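Local structure of nitroalkane oxidase (Podospora anserina, 3MKH) at residues S131-E136 against M169-C174; Q311-L316 against I371-I376; A329-A334 against L353-F358. The protein oxidises nitroalkanes to aldehydes or ketones with an FAD cofactor, removing a substrate proton to form a carbanion and releasing nitrite and hydrogen peroxide. All coordinates share one frame; numbering follows the deposited sequence.

Contact 1. Residues S131-E136 against M169-C174; sequences SLVFSE and MWATNC. With FAD (flavin-adenine dinucleotide), chain E.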
loop_
_atom_site.group_PDB
_atom_site.type_symbol
_atom_site.label_atom_id
_atom_site.label_comp_id
_atom_site.label_asym_id
_atom_site.label_seq_id
_atom_site.Cartn_x
_atom_site.Cartn_y
_atom_site.Cartn_z
ATOM N N SER A 131 -27.358 -22.188 13.027
ATOM C CA SER A 131 -27.111 -20.889 12.413
ATOM C C SER A 131 -27.124 -19.800 13.468
ATOM O O SER A 131 -27.959 -19.817 14.365
ATOM C CB SER A 131 -28.190 -20.590 11.367
ATOM O OG SER A 131 -27.920 -19.380 10.681
ATOM N N LEU A 132 -26.178 -18.868 13.373
ATOM C CA LEU A 132 -26.215 -17.654 14.188
ATOM C C LEU A 132 -26.882 -16.590 13.324
ATOM O O LEU A 132 -26.323 -16.119 12.315
ATOM C CB LEU A 132 -24.807 -17.241 14.637
ATOM C CG LEU A 132 -24.596 -15.892 15.357
ATOM C CD1 LEU A 132 -25.719 -15.554 16.300
ATOM C CD2 LEU A 132 -23.271 -15.890 16.105
ATOM N N VAL A 133 -28.116 -16.270 13.679
ATOM C CA VAL A 133 -28.972 -15.483 12.810
ATOM C C VAL A 133 -28.990 -14.053 13.324
ATOM O O VAL A 133 -29.835 -13.671 14.133
ATOM C CB VAL A 133 -30.384 -16.056 12.738
ATOM C CG1 VAL A 133 -31.204 -15.319 11.671
ATOM C CG2 VAL A 133 -30.326 -17.553 12.435
ATOM N N PHE A 134 -28.019 -13.287 12.836
ATOM C CA PHE A 134 -27.725 -11.946 13.306
ATOM C C PHE A 134 -28.042 -10.928 12.213
ATOM O O PHE A 134 -28.804 -9.980 12.429
ATOM C CB PHE A 134 -26.234 -11.885 13.643
ATOM C CG PHE A 134 -25.787 -10.586 14.261
ATOM C CD1 PHE A 134 -25.360 -9.536 13.467
ATOM C CD2 PHE A 134 -25.750 -10.429 15.638
ATOM C CE1 PHE A 134 -24.931 -8.342 14.039
ATOM C CE2 PHE A 134 -25.320 -9.242 16.209
ATOM C CZ PHE A 134 -24.915 -8.202 15.412
ATOM N N SER A 135 -27.445 -11.131 11.038
ATOM C CA SER A 135 -27.484 -10.137 9.970
ATOM C C SER A 135 -28.861 -9.933 9.342
ATOM O O SER A 135 -29.705 -10.837 9.339
ATOM C CB SER A 135 -26.459 -10.481 8.883
ATOM O OG SER A 135 -25.145 -10.477 9.416
ATOM N N GLU A 136 -29.053 -8.740 8.782
ATOM C CA GLU A 136 -30.343 -8.286 8.271
ATOM C C GLU A 136 -30.140 -7.523 6.956
ATOM O O GLU A 136 -29.087 -6.917 6.736
ATOM C CB GLU A 136 -31.037 -7.382 9.311
ATOM C CG GLU A 136 -31.417 -8.114 10.583
ATOM C CD GLU A 136 -32.196 -7.264 11.593
ATOM O OE1 GLU A 136 -32.213 -6.014 11.493
ATOM O OE2 GLU A 136 -32.778 -7.869 12.510
ATOM N N MET A 169 -30.816 -11.826 6.748
ATOM C CA MET A 169 -30.140 -12.114 5.491
ATOM C C MET A 169 -28.695 -12.435 5.812
ATOM O O MET A 169 -28.165 -11.935 6.809
ATOM C CB MET A 169 -30.229 -10.895 4.563
ATOM C CG MET A 169 -29.659 -11.110 3.152
ATOM S SD MET A 169 -29.998 -9.659 2.111
ATOM C CE MET A 169 -29.067 -10.055 0.625
ATOM N N TRP A 170 -28.094 -13.301 4.997
ATOM C CA TRP A 170 -26.686 -13.686 5.091
ATOM C C TRP A 170 -26.389 -14.724 6.179
ATOM O O TRP A 170 -25.246 -15.139 6.335
ATOM C CB TRP A 170 -25.769 -12.472 5.295
ATOM C CG TRP A 170 -25.808 -11.425 4.187
ATOM C CD1 TRP A 170 -26.336 -10.164 4.276
ATOM C CD2 TRP A 170 -25.275 -11.543 2.864
ATOM N NE1 TRP A 170 -26.189 -9.506 3.078
ATOM C CE2 TRP A 170 -25.530 -10.323 2.199
ATOM C CE3 TRP A 170 -24.616 -12.565 2.168
ATOM C CZ2 TRP A 170 -25.151 -10.097 0.878
ATOM C CZ3 TRP A 170 -24.239 -12.336 0.849
ATOM C CH2 TRP A 170 -24.505 -11.110 0.222
ATOM N N ALA A 171 -27.398 -15.133 6.939
ATOM C CA ALA A 171 -27.143 -16.012 8.075
ATOM C C ALA A 171 -26.974 -17.450 7.615
ATOM O O ALA A 171 -27.940 -18.174 7.336
ATOM C CB ALA A 171 -28.228 -15.884 9.122
ATOM N N THR A 172 -25.719 -17.852 7.533
ATOM C CA THR A 172 -25.362 -19.119 6.928
ATOM C C THR A 172 -26.095 -20.298 7.573
ATOM O O THR A 172 -26.089 -20.444 8.794
ATOM C CB THR A 172 -23.841 -19.323 7.018
ATOM O OG1 THR A 172 -23.180 -18.211 6.400
ATOM C CG2 THR A 172 -23.436 -20.603 6.338
ATOM N N ASN A 173 -26.722 -21.126 6.736
ATOM C CA ASN A 173 -27.437 -22.332 7.167
ATOM C C ASN A 173 -28.861 -22.116 7.698
ATOM O O ASN A 173 -29.568 -23.094 7.933
ATOM C CB ASN A 173 -26.665 -23.106 8.266
ATOM C CG ASN A 173 -25.360 -23.718 7.791
ATOM O OD1 ASN A 173 -24.517 -24.117 8.626
ATOM N ND2 ASN A 173 -25.182 -23.833 6.486
ATOM N N CYS A 174 -29.289 -20.868 7.911
ATOM C CA CYS A 174 -30.536 -20.637 8.654
ATOM C C CYS A 174 -31.774 -21.294 8.030
ATOM O O CYS A 174 -32.746 -21.601 8.736
ATOM C CB CYS A 174 -30.795 -19.138 8.861
ATOM S SG CYS A 174 -31.200 -18.245 7.333
HETATM P PA FAD E . -23.270 -3.408 7.289
HETATM O O1A FAD E . -24.205 -2.918 8.299
HETATM O O2A FAD E . -23.793 -4.080 6.098
HETATM O O5B FAD E . -22.343 -2.179 6.828
HETATM C C5B FAD E . -21.925 -2.042 5.472
HETATM C C4B FAD E . -20.808 -0.997 5.292
HETATM O O4B FAD E . -21.311 0.294 5.661
HETATM C C3B FAD E . -19.633 -1.261 6.229
HETATM O O3B FAD E . -18.680 -2.109 5.586
HETATM C C2B FAD E . -19.042 0.126 6.409
HETATM O O2B FAD E . -18.142 0.417 5.346
HETATM C C1B FAD E . -20.262 1.044 6.325
HETATM N N9A FAD E . -20.684 1.397 7.709
HETATM C C8A FAD E . -21.852 1.107 8.273
HETATM N N7A FAD E . -21.880 1.569 9.516
HETATM C C5A FAD E . -20.716 2.164 9.750
HETATM C C6A FAD E . -20.177 2.823 10.845
HETATM N N6A FAD E . -20.873 2.952 11.967
HETATM N N1A FAD E . -18.943 3.330 10.752
HETATM C C2A FAD E . -18.243 3.207 9.639
HETATM N N3A FAD E . -18.728 2.587 8.576
HETATM C C4A FAD E . -19.955 2.056 8.601
HETATM N N1 FAD E . -24.343 -13.215 9.173
HETATM C C2 FAD E . -24.885 -13.898 10.253
HETATM O O2 FAD E . -25.654 -13.320 11.008
HETATM N N3 FAD E . -24.549 -15.230 10.478
HETATM C C4 FAD E . -23.677 -15.894 9.620
HETATM O O4 FAD E . -23.392 -17.071 9.826
HETATM C C4X FAD E . -23.136 -15.210 8.539
HETATM N N5 FAD E . -22.253 -15.843 7.660
HETATM C C5X FAD E . -22.000 -15.262 6.413
HETATM C C6 FAD E . -21.413 -15.998 5.387
HETATM C C7 FAD E . -21.175 -15.407 4.152
HETATM C C7M FAD E . -20.536 -16.205 3.019
HETATM C C8 FAD E . -21.522 -14.079 3.946
HETATM C C8M FAD E . -21.265 -13.418 2.592
HETATM C C9 FAD E . -22.098 -13.346 4.972
HETATM C C9A FAD E . -22.341 -13.936 6.203
HETATM N N10 FAD E . -22.926 -13.201 7.233
HETATM C C10 FAD E . -23.470 -13.876 8.319
HETATM C "C1'" FAD E . -22.963 -11.720 7.192
HETATM C "C2'" FAD E . -21.677 -11.125 7.768
HETATM O "O2'" FAD E . -21.553 -11.474 9.143
HETATM C "C3'" FAD E . -21.596 -9.599 7.607
HETATM O "O3'" FAD E . -20.288 -9.181 7.971
HETATM C "C4'" FAD E . -22.603 -8.829 8.474
HETATM O "O4'" FAD E . -23.882 -8.821 7.855
HETATM C "C5'" FAD E . -22.141 -7.380 8.670
HETATM O "O5'" FAD E . -21.891 -6.740 7.417
HETATM P P FAD E . -21.136 -5.338 7.352
HETATM O O1P FAD E . -19.970 -5.405 8.241
HETATM O O2P FAD E . -20.933 -4.974 5.949
HETATM O O3P FAD E . -22.219 -4.363 8.044
HETATM O O HOH W 1 -24.342 -19.171 11.112
#
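S131 reaches across to the loop of residues 169-174 and hydrogen-bonds it through its hydroxyl. OG lies anti to the backbone N (chi1 -176°) and donates to T172 O at 2.8 Å, coming from above the carbonyl plane. The same OG rests 3.4 Å from C174 CB. A171 to C174 form a type II turn, closed by C174 N to A171 O. V133 spreads its two methyls over this turn: CG1 meets A171 CB at 4.0 Å and CG2 meets C174 CB. At the other end M169 N donates to S135 O (3.0 Å, 164°).

The flavin lies alongside, held by the backbone and side chains of both segments, in an experimentally defined FAD site. L132 O accepts from FAD N3, and F134 N and S135 N both grip FAD O2. S135 OG, anti to its own carbonyl carbon, works twice: it donates to FAD N1 and accepts from FAD O4' at 2.6 Å. This fixes its rotation. T172 OG1 stands 2.8 Å from FAD N5, while T172 N gives O4 only a weak bond. W170 lays CB against FAD N10 and C1', and its CE3 lies 3.5 Å from FAD C8M. M169, fully extended, carries CE over one face of the indole, toward the rim.

Strand 130-133 pairs in parallel with strand 184-191. L132 and F134 also pack on helix 262-298, where F134 meets F270 edge-to-face. Helix 90-109 lies against L132, T172 and N173, and I376 of the second subunit packs on W170.

Contact 2. Residues Q311-L316 against I371-I376; sequences QAFADL and INAVGI. With FAD (flavin-adenine dinucleotide), chain H.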
loop_
_atom_site.group_PDB
_atom_site.type_symbol
_atom_site.label_atom_id
_atom_site.label_comp_id
_atom_site.label_asym_id
_atom_site.label_seq_id
_atom_site.Cartn_x
_atom_site.Cartn_y
_atom_site.Cartn_z
ATOM N N GLN A 311 13.570 -11.920 -11.058
ATOM C CA GLN A 311 13.444 -11.165 -9.817
ATOM C C GLN A 311 12.007 -10.688 -9.583
ATOM O O GLN A 311 11.546 -10.634 -8.438
ATOM C CB GLN A 311 14.393 -9.957 -9.788
ATOM C CG GLN A 311 15.855 -10.296 -9.505
ATOM C CD GLN A 311 16.698 -9.079 -9.132
ATOM O OE1 GLN A 311 17.840 -9.221 -8.686
ATOM N NE2 GLN A 311 16.136 -7.880 -9.301
ATOM N N ALA A 312 11.315 -10.329 -10.666
ATOM C CA ALA A 312 9.973 -9.758 -10.562
ATOM C C ALA A 312 8.992 -10.779 -9.998
ATOM O O ALA A 312 8.267 -10.492 -9.051
ATOM C CB ALA A 312 9.493 -9.259 -11.915
ATOM N N PHE A 313 8.980 -11.963 -10.602
ATOM C CA PHE A 313 8.112 -13.037 -10.173
ATOM C C PHE A 313 8.450 -13.467 -8.745
ATOM O O PHE A 313 7.566 -13.605 -7.892
ATOM C CB PHE A 313 8.239 -14.223 -11.121
ATOM C CG PHE A 313 7.351 -15.365 -10.766
ATOM C CD1 PHE A 313 7.781 -16.341 -9.877
ATOM C CD2 PHE A 313 6.070 -15.455 -11.303
ATOM C CE1 PHE A 313 6.956 -17.392 -9.535
ATOM C CE2 PHE A 313 5.239 -16.509 -10.973
ATOM C CZ PHE A 313 5.680 -17.481 -10.081
ATOM N N ALA A 314 9.738 -13.681 -8.505
ATOM C CA ALA A 314 10.203 -14.139 -7.210
ATOM C C ALA A 314 9.827 -13.174 -6.106
ATOM O O ALA A 314 9.409 -13.597 -5.035
ATOM C CB ALA A 314 11.712 -14.374 -7.234
ATOM N N ASP A 315 9.965 -11.877 -6.355
ATOM C CA ASP A 315 9.677 -10.908 -5.308
ATOM C C ASP A 315 8.193 -10.881 -4.938
ATOM O O ASP A 315 7.841 -10.696 -3.778
ATOM C CB ASP A 315 10.190 -9.516 -5.685
ATOM C CG ASP A 315 11.689 -9.362 -5.409
ATOM O OD1 ASP A 315 12.390 -10.404 -5.300
ATOM O OD2 ASP A 315 12.161 -8.206 -5.295
ATOM N N LEU A 316 7.331 -11.077 -5.930
ATOM C CA LEU A 316 5.900 -11.198 -5.672
ATOM C C LEU A 316 5.623 -12.431 -4.800
ATOM O O LEU A 316 4.888 -12.351 -3.823
ATOM C CB LEU A 316 5.138 -11.288 -6.998
ATOM C CG LEU A 316 4.193 -10.206 -7.554
ATOM C CD1 LEU A 316 4.073 -8.931 -6.736
ATOM C CD2 LEU A 316 4.506 -9.895 -9.015
ATOM N N ILE A 371 -2.081 -13.298 -8.837
ATOM C CA ILE A 371 -2.624 -13.116 -10.185
ATOM C C ILE A 371 -1.632 -12.332 -11.072
ATOM O O ILE A 371 -1.365 -12.705 -12.211
ATOM C CB ILE A 371 -4.006 -12.440 -10.110
ATOM C CG1 ILE A 371 -5.061 -13.484 -9.705
ATOM C CG2 ILE A 371 -4.373 -11.749 -11.430
ATOM C CD1 ILE A 371 -6.377 -12.872 -9.211
ATOM N N ASN A 372 -1.061 -11.263 -10.537
ATOM C CA ASN A 372 -0.070 -10.499 -11.301
ATOM C C ASN A 372 1.196 -11.298 -11.628
ATOM O O ASN A 372 1.775 -11.160 -12.712
ATOM C CB ASN A 372 0.259 -9.190 -10.572
ATOM C CG ASN A 372 -0.892 -8.208 -10.631
ATOM O OD1 ASN A 372 -1.700 -8.284 -11.544
ATOM N ND2 ASN A 372 -1.003 -7.314 -9.647
ATOM N N ALA A 373 1.611 -12.152 -10.697
ATOM C CA ALA A 373 2.829 -12.938 -10.875
ATOM C C ALA A 373 2.623 -14.030 -11.919
ATOM O O ALA A 373 3.473 -14.255 -12.782
ATOM C CB ALA A 373 3.255 -13.549 -9.535
ATOM N N VAL A 374 1.481 -14.703 -11.838
ATOM C CA VAL A 374 1.135 -15.761 -12.786
ATOM C C VAL A 374 0.848 -15.209 -14.192
ATOM O O VAL A 374 1.180 -15.843 -15.198
ATOM C CB VAL A 374 -0.056 -16.603 -12.262
ATOM C CG1 VAL A 374 -0.575 -17.558 -13.349
ATOM C CG2 VAL A 374 0.389 -17.384 -11.015
ATOM N N GLY A 375 0.266 -14.013 -14.252
ATOM C CA GLY A 375 0.035 -13.353 -15.523
ATOM C C GLY A 375 -1.316 -13.706 -16.109
ATOM O O GLY A 375 -2.247 -14.052 -15.387
ATOM N N ILE A 376 -1.416 -13.632 -17.427
ATOM C CA ILE A 376 -2.694 -13.769 -18.096
ATOM C C ILE A 376 -3.351 -15.115 -17.809
ATOM O O ILE A 376 -4.575 -15.214 -17.746
ATOM C CB ILE A 376 -2.555 -13.545 -19.619
ATOM C CG1 ILE A 376 -3.931 -13.359 -20.250
ATOM C CG2 ILE A 376 -1.760 -14.666 -20.263
ATOM C CD1 ILE A 376 -4.621 -12.103 -19.754
HETATM P PA FAD H . 3.397 -14.403 -19.942
HETATM O O1A FAD H . 4.451 -14.822 -20.863
HETATM O O2A FAD H . 2.178 -15.213 -19.855
HETATM O O5B FAD H . 4.059 -14.230 -18.466
HETATM C C5B FAD H . 3.286 -14.454 -17.276
HETATM C C4B FAD H . 4.006 -14.027 -15.978
HETATM O O4B FAD H . 5.313 -14.640 -15.930
HETATM C C3B FAD H . 4.248 -12.521 -15.936
HETATM O O3B FAD H . 3.152 -11.865 -15.292
HETATM C C2B FAD H . 5.515 -12.393 -15.090
HETATM O O2B FAD H . 5.190 -12.338 -13.706
HETATM C C1B FAD H . 6.276 -13.691 -15.366
HETATM N N9A FAD H . 7.417 -13.441 -16.304
HETATM C C8A FAD H . 7.625 -14.056 -17.464
HETATM N N7A FAD H . 8.735 -13.586 -18.025
HETATM C C5A FAD H . 9.250 -12.668 -17.219
HETATM C C6A FAD H . 10.379 -11.855 -17.278
HETATM N N6A FAD H . 11.221 -11.899 -18.312
HETATM N N1A FAD H . 10.612 -11.014 -16.266
HETATM C C2A FAD H . 9.791 -10.956 -15.232
HETATM N N3A FAD H . 8.709 -11.714 -15.147
HETATM C C4A FAD H . 8.411 -12.576 -16.125
HETATM N N1 FAD H . -3.226 -11.407 -26.812
HETATM C C2 FAD H . -3.116 -11.081 -28.160
HETATM O O2 FAD H . -2.162 -11.499 -28.803
HETATM N N3 FAD H . -4.087 -10.286 -28.773
HETATM C C4 FAD H . -5.173 -9.819 -28.036
HETATM O O4 FAD H . -6.027 -9.123 -28.578
HETATM C C4X FAD H . -5.280 -10.145 -26.690
HETATM N N5 FAD H . -6.361 -9.686 -25.934
HETATM C C5X FAD H . -6.647 -10.309 -24.719
HETATM C C6 FAD H . -7.888 -10.136 -24.123
HETATM C C7 FAD H . -8.172 -10.757 -22.917
HETATM C C7M FAD H . -9.535 -10.570 -22.258
HETATM C C8 FAD H . -7.210 -11.546 -22.307
HETATM C C8M FAD H . -7.517 -12.235 -20.979
HETATM C C9 FAD H . -5.966 -11.719 -22.905
HETATM C C9A FAD H . -5.682 -11.097 -24.112
HETATM N N10 FAD H . -4.437 -11.261 -24.730
HETATM C C10 FAD H . -4.312 -10.937 -26.081
HETATM C "C1'" FAD H . -3.265 -11.771 -23.978
HETATM C "C2'" FAD H . -2.641 -10.660 -23.132
HETATM O "O2'" FAD H . -2.222 -9.595 -23.980
HETATM C "C3'" FAD H . -1.464 -11.155 -22.266
HETATM O "O3'" FAD H . -0.936 -10.058 -21.525
HETATM C "C4'" FAD H . -0.327 -11.788 -23.071
HETATM O "O4'" FAD H . -0.653 -13.129 -23.396
HETATM C "C5'" FAD H . 0.953 -11.801 -22.238
HETATM O "O5'" FAD H . 0.707 -12.359 -20.944
HETATM P P FAD H . 1.741 -12.142 -19.746
HETATM O O1P FAD H . 2.048 -10.701 -19.652
HETATM O O2P FAD H . 1.236 -12.856 -18.568
HETATM O O3P FAD H . 3.025 -12.904 -20.311
#
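In the helical C-terminal domain of the acyl-CoA dehydrogenase fold, F313 and L316 meet A373 at an FAD site shared between subunits. A373 lies near the end of helix 345-374, and the other two lie in the first turns of helix 311-340. No hydrogen bond links the two segments; apolar side chains and one carbonyl against a ring edge make the contact. The CB of A373 sits between its partners, 3.8 Å from F313 CD2 and 3.9 Å from L316 CB. L316 also brings CG and CD2 close to that methyl. F313 has CG anti to the backbone N (chi1 -179°), and its ring presents an edge to A373 O, which lies in the ring plane 3.2 Å from CD2. L307, L308 and A296 also pack on F313.

The cofactor runs along the helix end. A312 CB meets its adenine at C2A. G375 leaves the helix with positive phi, and having no side chain it lets FAD O2P come close to its CA. I376 N then donates to that oxygen at 3.0 Å (162°). The I376 side chain turns to the flavin and ribityl chain, with CD1 and CG1 by C8M and C9 and CG2 3.4 Å from FAD O5'. An alanine here would probably leave a gap beside the dimethylbenzene end of the flavin and the ribityl chain, because the branches that touch C8M, C9 and O5' would be gone. The flavin end is bound by the second subunit, whose F398 packs on I376. Beside the F313 edge, A373 O is also the acceptor for the ribose hydroxyl FAD O2B at 2.7 Å.

Contact 3. Residues A329-A334 against L353-F358; sequences ALTWKA and LAAKVF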
loop_
_atom_site.group_PDB
_atom_site.type_symbol
_atom_site.label_atom_id
_atom_site.label_comp_id
_atom_site.label_asym_id
_atom_site.label_seq_id
_atom_site.Cartn_x
_atom_site.Cartn_y
_atom_site.Cartn_z
ATOM N N ALA A 329 1.313 -16.506 12.404
ATOM C CA ALA A 329 1.901 -16.162 13.699
ATOM C C ALA A 329 0.928 -15.328 14.529
ATOM O O ALA A 329 0.703 -15.613 15.714
ATOM C CB ALA A 329 3.226 -15.410 13.486
ATOM N N LEU A 330 0.346 -14.303 13.898
ATOM C CA LEU A 330 -0.636 -13.443 14.549
ATOM C C LEU A 330 -1.898 -14.223 14.926
ATOM O O LEU A 330 -2.409 -14.089 16.040
ATOM C CB LEU A 330 -1.001 -12.236 13.659
ATOM C CG LEU A 330 -2.083 -11.335 14.278
ATOM C CD1 LEU A 330 -1.647 -10.857 15.642
ATOM C CD2 LEU A 330 -2.415 -10.141 13.388
ATOM N N THR A 331 -2.402 -15.037 13.996
ATOM C CA THR A 331 -3.589 -15.836 14.283
ATOM C C THR A 331 -3.359 -16.754 15.497
ATOM O O THR A 331 -4.225 -16.882 16.360
ATOM C CB THR A 331 -4.035 -16.671 13.064
ATOM O OG1 THR A 331 -4.495 -15.790 12.034
ATOM C CG2 THR A 331 -5.170 -17.608 13.443
ATOM N N TRP A 332 -2.204 -17.412 15.549
ATOM C CA TRP A 332 -1.925 -18.333 16.667
ATOM C C TRP A 332 -1.742 -17.588 17.996
ATOM O O TRP A 332 -2.164 -18.061 19.056
ATOM C CB TRP A 332 -0.712 -19.207 16.356
ATOM C CG TRP A 332 -1.005 -20.285 15.330
ATOM C CD1 TRP A 332 -2.120 -20.392 14.540
ATOM C CD2 TRP A 332 -0.178 -21.407 15.003
ATOM N NE1 TRP A 332 -2.032 -21.511 13.737
ATOM C CE2 TRP A 332 -0.851 -22.150 14.004
ATOM C CE3 TRP A 332 1.066 -21.860 15.461
ATOM C CZ2 TRP A 332 -0.318 -23.317 13.451
ATOM C CZ3 TRP A 332 1.597 -23.016 14.905
ATOM C CH2 TRP A 332 0.901 -23.732 13.915
ATOM N N LYS A 333 -1.110 -16.421 17.945
ATOM C CA LYS A 333 -1.002 -15.592 19.151
ATOM C C LYS A 333 -2.394 -15.239 19.692
ATOM O O LYS A 333 -2.665 -15.374 20.893
ATOM C CB LYS A 333 -0.163 -14.330 18.881
ATOM C CG LYS A 333 -0.240 -13.280 19.983
ATOM C CD LYS A 333 0.325 -13.780 21.310
ATOM C CE LYS A 333 0.061 -12.738 22.437
ATOM N NZ LYS A 333 0.622 -13.100 23.772
ATOM N N ALA A 334 -3.278 -14.783 18.807
ATOM C CA ALA A 334 -4.640 -14.444 19.197
ATOM C C ALA A 334 -5.377 -15.674 19.720
ATOM O O ALA A 334 -6.114 -15.587 20.696
ATOM C CB ALA A 334 -5.415 -13.826 18.013
ATOM N N LEU A 353 -9.600 -9.515 17.160
ATOM C CA LEU A 353 -9.944 -8.505 16.156
ATOM C C LEU A 353 -8.785 -8.209 15.202
ATOM O O LEU A 353 -8.974 -8.102 13.977
ATOM C CB LEU A 353 -10.380 -7.212 16.837
ATOM C CG LEU A 353 -11.617 -7.330 17.728
ATOM C CD1 LEU A 353 -11.711 -6.139 18.691
ATOM C CD2 LEU A 353 -12.853 -7.432 16.866
ATOM N N ALA A 354 -7.585 -8.074 15.755
ATOM C CA ALA A 354 -6.402 -7.824 14.924
ATOM C C ALA A 354 -6.149 -8.940 13.909
ATOM O O ALA A 354 -5.847 -8.668 12.729
ATOM C CB ALA A 354 -5.158 -7.611 15.801
ATOM N N ALA A 355 -6.252 -10.194 14.355
ATOM C CA ALA A 355 -5.990 -11.313 13.454
ATOM C C ALA A 355 -7.008 -11.275 12.325
ATOM O O ALA A 355 -6.656 -11.439 11.162
ATOM C CB ALA A 355 -6.059 -12.672 14.185
ATOM N N LYS A 356 -8.271 -11.055 12.678
ATOM C CA LYS A 356 -9.342 -10.995 11.677
ATOM C C LYS A 356 -9.031 -9.910 10.642
ATOM O O LYS A 356 -9.048 -10.159 9.443
ATOM C CB LYS A 356 -10.696 -10.731 12.343
ATOM C CG LYS A 356 -11.928 -11.115 11.512
ATOM C CD LYS A 356 -12.253 -10.110 10.397
ATOM C CE LYS A 356 -13.724 -10.266 9.933
ATOM N NZ LYS A 356 -14.080 -9.326 8.801
ATOM N N VAL A 357 -8.740 -8.703 11.108
ATOM C CA VAL A 357 -8.499 -7.602 10.189
ATOM C C VAL A 357 -7.226 -7.806 9.367
ATOM O O VAL A 357 -7.223 -7.599 8.159
ATOM C CB VAL A 357 -8.441 -6.247 10.924
ATOM C CG1 VAL A 357 -8.039 -5.130 9.955
ATOM C CG2 VAL A 357 -9.786 -5.956 11.577
ATOM N N PHE A 358 -6.140 -8.214 10.011
ATOM C CA PHE A 358 -4.866 -8.350 9.297
ATOM C C PHE A 358 -4.926 -9.429 8.214
ATOM O O PHE A 358 -4.523 -9.204 7.080
ATOM C CB PHE A 358 -3.719 -8.682 10.271
ATOM C CG PHE A 358 -2.379 -8.900 9.590
ATOM C CD1 PHE A 358 -2.004 -10.160 9.143
ATOM C CD2 PHE A 358 -1.513 -7.840 9.373
ATOM C CE1 PHE A 358 -0.769 -10.366 8.515
ATOM C CE2 PHE A 358 -0.290 -8.031 8.750
ATOM C CZ PHE A 358 0.089 -9.298 8.319
#
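A354 opens the contact with its carbonyl O, 3.8 Å from the methyl L330 CD2. A355 comes next and turns its methyl toward helix 311-340. Its CB rests 4.0 Å from both T331 CA and A334 CB, and the small methyls let the two helices come near each other, with the axes of the two short segments 8.8 Å apart. L330 CG and CD2 lean on the CA of the same alanine. T331 sends OG1 back to A327 O in its own helix, where it is hydrogen-bonded. K356 points to the far side, where its NZ binds the carbonyls of L395, F398 and G400.

F358 closes the run. Its CB is 3.7 Å from L330 CD2, and the two side chains cross obliquely. CG of L330 is anti to the backbone N (chi1 177°), which carries the branch point toward this helix; CD2 beyond it makes the touch. The F358 side chain also packs on Q323, A326 and A327, and on Q323 of the third subunit.

The segment axes run nearly antiparallel, at 157°. Such antiparallel neighbours, consecutive in the chain, belong to the helical bundle that forms the C-terminal domain of acyl-CoA dehydrogenases.

Contacts 1 and 2 serve two different FAD molecules. Contact 1 holds the flavin of one; contact 2 lies mainly by the adenosine and pyrophosphate of another, with I376 reaching its flavin, which the second subunit binds. Their centres are 38 Å apart in one chain. The arrangement is reciprocal: A373 and I376 of the second subunit bind the FAD of contact 1. Contact 3 joins the same two helices as contact 2, with centres 27 Å apart, and is nested in the loop that contact 2 closes. Its A355 side chain is about 10 Å from that of D399, the inferred proton acceptor. Contacts 1 and 3 approach to about 11 Å between nearest atoms.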